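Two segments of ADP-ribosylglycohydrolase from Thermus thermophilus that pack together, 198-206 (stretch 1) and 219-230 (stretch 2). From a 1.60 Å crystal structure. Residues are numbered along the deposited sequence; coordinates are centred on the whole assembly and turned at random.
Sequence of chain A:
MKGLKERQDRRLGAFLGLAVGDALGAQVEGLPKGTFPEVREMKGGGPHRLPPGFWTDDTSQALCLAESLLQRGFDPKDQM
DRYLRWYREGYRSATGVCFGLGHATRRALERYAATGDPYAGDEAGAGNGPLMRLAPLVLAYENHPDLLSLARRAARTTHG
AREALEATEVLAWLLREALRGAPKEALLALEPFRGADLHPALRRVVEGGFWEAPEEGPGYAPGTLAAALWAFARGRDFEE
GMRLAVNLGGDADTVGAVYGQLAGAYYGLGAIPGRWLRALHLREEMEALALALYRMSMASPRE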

# COMPACT_ATOMS: atom_id res chain seq x y z
N LEU A 198 4.03 7.18 19.83
CA LEU A 198 4.50 7.05 18.46
C LEU A 198 5.53 8.12 18.14
O LEU A 198 5.67 9.11 18.86
CB LEU A 198 3.32 7.21 17.49
CG LEU A 198 2.12 6.27 17.66
CD1 LEU A 198 0.98 6.69 16.73
CD2 LEU A 198 2.56 4.85 17.37
N HIS A 199 6.27 7.90 17.06
CA HIS A 199 7.27 8.87 16.62
C HIS A 199 6.51 10.19 16.44
O HIS A 199 5.40 10.21 15.92
CB HIS A 199 7.88 8.39 15.30
CG HIS A 199 8.92 9.30 14.74
ND1 HIS A 199 8.62 10.50 14.13
CD2 HIS A 199 10.27 9.18 14.69
CE1 HIS A 199 9.74 11.08 13.73
NE2 HIS A 199 10.76 10.30 14.05
N PRO A 200 7.11 11.31 16.88
CA PRO A 200 6.47 12.63 16.76
C PRO A 200 5.83 12.95 15.41
O PRO A 200 4.75 13.54 15.36
CB PRO A 200 7.60 13.59 17.10
CG PRO A 200 8.39 12.82 18.10
CD PRO A 200 8.43 11.43 17.51
N ALA A 201 6.49 12.56 14.32
CA ALA A 201 5.97 12.84 12.99
C ALA A 201 4.68 12.07 12.74
O ALA A 201 3.72 12.61 12.18
CB ALA A 201 7.00 12.47 11.93
N LEU A 202 4.65 10.81 13.17
CA LEU A 202 3.46 9.99 12.98
C LEU A 202 2.37 10.45 13.94
O LEU A 202 1.19 10.41 13.61
CB LEU A 202 3.80 8.52 13.22
CG LEU A 202 2.70 7.52 12.86
CD1 LEU A 202 2.27 7.71 11.42
CD2 LEU A 202 3.20 6.11 13.08
N ARG A 203 2.78 10.90 15.13
CA ARG A 203 1.84 11.39 16.12
C ARG A 203 1.09 12.58 15.52
O ARG A 203 -0.12 12.72 15.68
CB ARG A 203 2.59 11.81 17.38
CG ARG A 203 1.70 12.23 18.54
CD ARG A 203 2.54 12.85 19.66
NE ARG A 203 3.56 11.93 20.17
CZ ARG A 203 3.32 10.97 21.06
NH1 ARG A 203 2.10 10.79 21.54
NH2 ARG A 203 4.31 10.18 21.46
N ARG A 204 1.82 13.45 14.82
CA ARG A 204 1.17 14.61 14.21
C ARG A 204 0.16 14.19 13.15
O ARG A 204 -0.85 14.86 12.96
CB ARG A 204 2.21 15.56 13.61
CG ARG A 204 2.52 16.76 14.52
CD ARG A 204 3.46 17.76 13.86
NE ARG A 204 4.84 17.29 13.80
CZ ARG A 204 5.65 17.19 14.85
NH1 ARG A 204 5.22 17.53 16.06
NH2 ARG A 204 6.89 16.76 14.68
N VAL A 205 0.43 13.08 12.46
CA VAL A 205 -0.49 12.61 11.44
C VAL A 205 -1.77 12.10 12.09
O VAL A 205 -2.87 12.52 11.74
CB VAL A 205 0.14 11.48 10.59
CG1 VAL A 205 -0.91 10.86 9.68
CG2 VAL A 205 1.29 12.03 9.76
N VAL A 206 -1.60 11.19 13.05
CA VAL A 206 -2.74 10.60 13.75
C VAL A 206 -3.62 11.65 14.43
O VAL A 206 -4.84 11.47 14.53
CB VAL A 206 -2.25 9.57 14.80
CG1 VAL A 206 -3.43 9.05 15.61
CG2 VAL A 206 -1.55 8.43 14.09
N GLY A 219 7.77 10.74 0.11
CA GLY A 219 8.34 9.41 0.07
C GLY A 219 8.53 8.92 1.50
O GLY A 219 8.67 7.72 1.74
N TYR A 220 8.52 9.86 2.44
CA TYR A 220 8.68 9.57 3.86
C TYR A 220 7.41 8.87 4.34
O TYR A 220 6.32 9.38 4.13
CB TYR A 220 8.89 10.91 4.59
CG TYR A 220 9.10 10.85 6.09
CD1 TYR A 220 10.08 10.04 6.65
CD2 TYR A 220 8.35 11.67 6.93
CE1 TYR A 220 10.32 10.04 8.02
CE2 TYR A 220 8.58 11.68 8.31
CZ TYR A 220 9.57 10.87 8.84
OH TYR A 220 9.80 10.89 10.20
N ALA A 221 7.55 7.70 4.97
CA ALA A 221 6.39 6.92 5.41
C ALA A 221 5.25 7.69 6.08
O ALA A 221 4.10 7.58 5.67
CB ALA A 221 6.84 5.76 6.31
N PRO A 222 5.54 8.47 7.14
CA PRO A 222 4.45 9.21 7.78
C PRO A 222 3.75 10.16 6.80
O PRO A 222 2.53 10.30 6.83
CB PRO A 222 5.15 9.96 8.91
CG PRO A 222 6.29 9.04 9.26
CD PRO A 222 6.79 8.61 7.90
N GLY A 223 4.54 10.80 5.95
CA GLY A 223 3.99 11.73 4.98
C GLY A 223 3.16 11.04 3.91
O GLY A 223 2.16 11.59 3.44
N THR A 224 3.59 9.85 3.51
CA THR A 224 2.86 9.10 2.49
C THR A 224 1.51 8.69 3.07
O THR A 224 0.47 8.80 2.41
CB THR A 224 3.63 7.84 2.07
OG1 THR A 224 4.93 8.23 1.60
CG2 THR A 224 2.89 7.10 0.97
N LEU A 225 1.53 8.21 4.30
CA LEU A 225 0.30 7.80 4.97
C LEU A 225 -0.63 9.01 5.08
O LEU A 225 -1.83 8.91 4.78
CB LEU A 225 0.61 7.25 6.36
CG LEU A 225 -0.59 6.79 7.19
CD1 LEU A 225 -1.35 5.69 6.45
CD2 LEU A 225 -0.11 6.29 8.54
N ALA A 226 -0.09 10.15 5.49
CA ALA A 226 -0.89 11.36 5.64
C ALA A 226 -1.51 11.82 4.33
O ALA A 226 -2.65 12.31 4.31
CB ALA A 226 -0.03 12.48 6.23
N ALA A 227 -0.78 11.67 3.23
CA ALA A 227 -1.29 12.08 1.92
C ALA A 227 -2.43 11.17 1.49
O ALA A 227 -3.42 11.63 0.91
CB ALA A 227 -0.16 12.04 0.88
N ALA A 228 -2.30 9.88 1.76
CA ALA A 228 -3.33 8.93 1.40
C ALA A 228 -4.58 9.19 2.24
O ALA A 228 -5.70 9.14 1.73
CB ALA A 228 -2.84 7.50 1.63
N LEU A 229 -4.38 9.47 3.52
CA LEU A 229 -5.51 9.75 4.41
C LEU A 229 -6.23 11.03 4.00
O LEU A 229 -7.45 11.12 4.08
CB LEU A 229 -5.04 9.85 5.86
CG LEU A 229 -4.68 8.51 6.52
CD1 LEU A 229 -4.07 8.76 7.89
CD2 LEU A 229 -5.93 7.64 6.64
N TRP A 230 -5.47 12.03 3.55
CA TRP A 230 -6.07 13.28 3.10
C TRP A 230 -6.95 13.03 1.88
O TRP A 230 -8.09 13.49 1.81
CB TRP A 230 -4.97 14.28 2.73
CG TRP A 230 -5.45 15.43 1.93
CD1 TRP A 230 -6.13 16.53 2.38
CD2 TRP A 230 -5.33 15.60 0.51
NE1 TRP A 230 -6.44 17.36 1.33
CE2 TRP A 230 -5.96 16.81 0.17
CE3 TRP A 230 -4.74 14.83 -0.51
CZ2 TRP A 230 -6.03 17.28 -1.15
CZ3 TRP A 230 -4.81 15.29 -1.82
CH2 TRP A 230 -5.45 16.51 -2.13

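Two helices, 200-206 and 221-230, run side by side in the same direction, 9° from parallel, with their axes 9.3 Å apart at closest approach. No hydrogen bond crosses between them; between the helices the contact is made by apolar groups, and at the N-terminal end His199 and Tyr220 join it.

Val205 is the centrepiece. With chi1 at t (171°), it spreads its two methyls along the neighbouring helix. Ala226 CB sits between them, 3.8 Å from Val205 CG2 and 3.9 Å from Val205 CG1; CG2 also comes within 3.6 Å of Pro222 O, and CG1 within 4.2 Å of Leu229 CD1. The approach to Pro222 O costs no backbone bonding, since that oxygen already accepts from Ala226 N at 2.9 Å. Ala226 presents only a methyl here, and the backbones come close, with the CA atoms of Val205 and Ala226 5.9 Å apart.

One turn earlier, Pro222 sits against Leu202, CA to CA 5.4 Å, and its CB meets Ala201 CB at 4.3 Å. The CA-to-CB bond of Leu202 points sideways, yet its t,p rotamer (-172°, 56°) brings the end of the chain nearer, placing CD1 4.0 Å from CD2 of Leu225. Leu225 adopts the same t,p pair (180°, 59°), but its CA-to-CB bond already points toward the partner helix.

At the N-terminal end, both residues preceding the helices have chi1 at t, and their side chains meet. His199 turns ND1 back to accept from Ala201 N at 3.0 Å, capping its own helix. With ND1 so engaged, the neighbouring ring atom His199 CE1 lies 3.5 Å from Tyr220 OH, an oblique approach to the imidazole. The tyrosine reaches across to the start of the first helix, its ring edge against Ala201, whose CB lies 4.0 Å from Tyr220 CE2 and 3.7 Å from Tyr220 OH. That hydroxyl is hydrogen-bonded elsewhere in the structure.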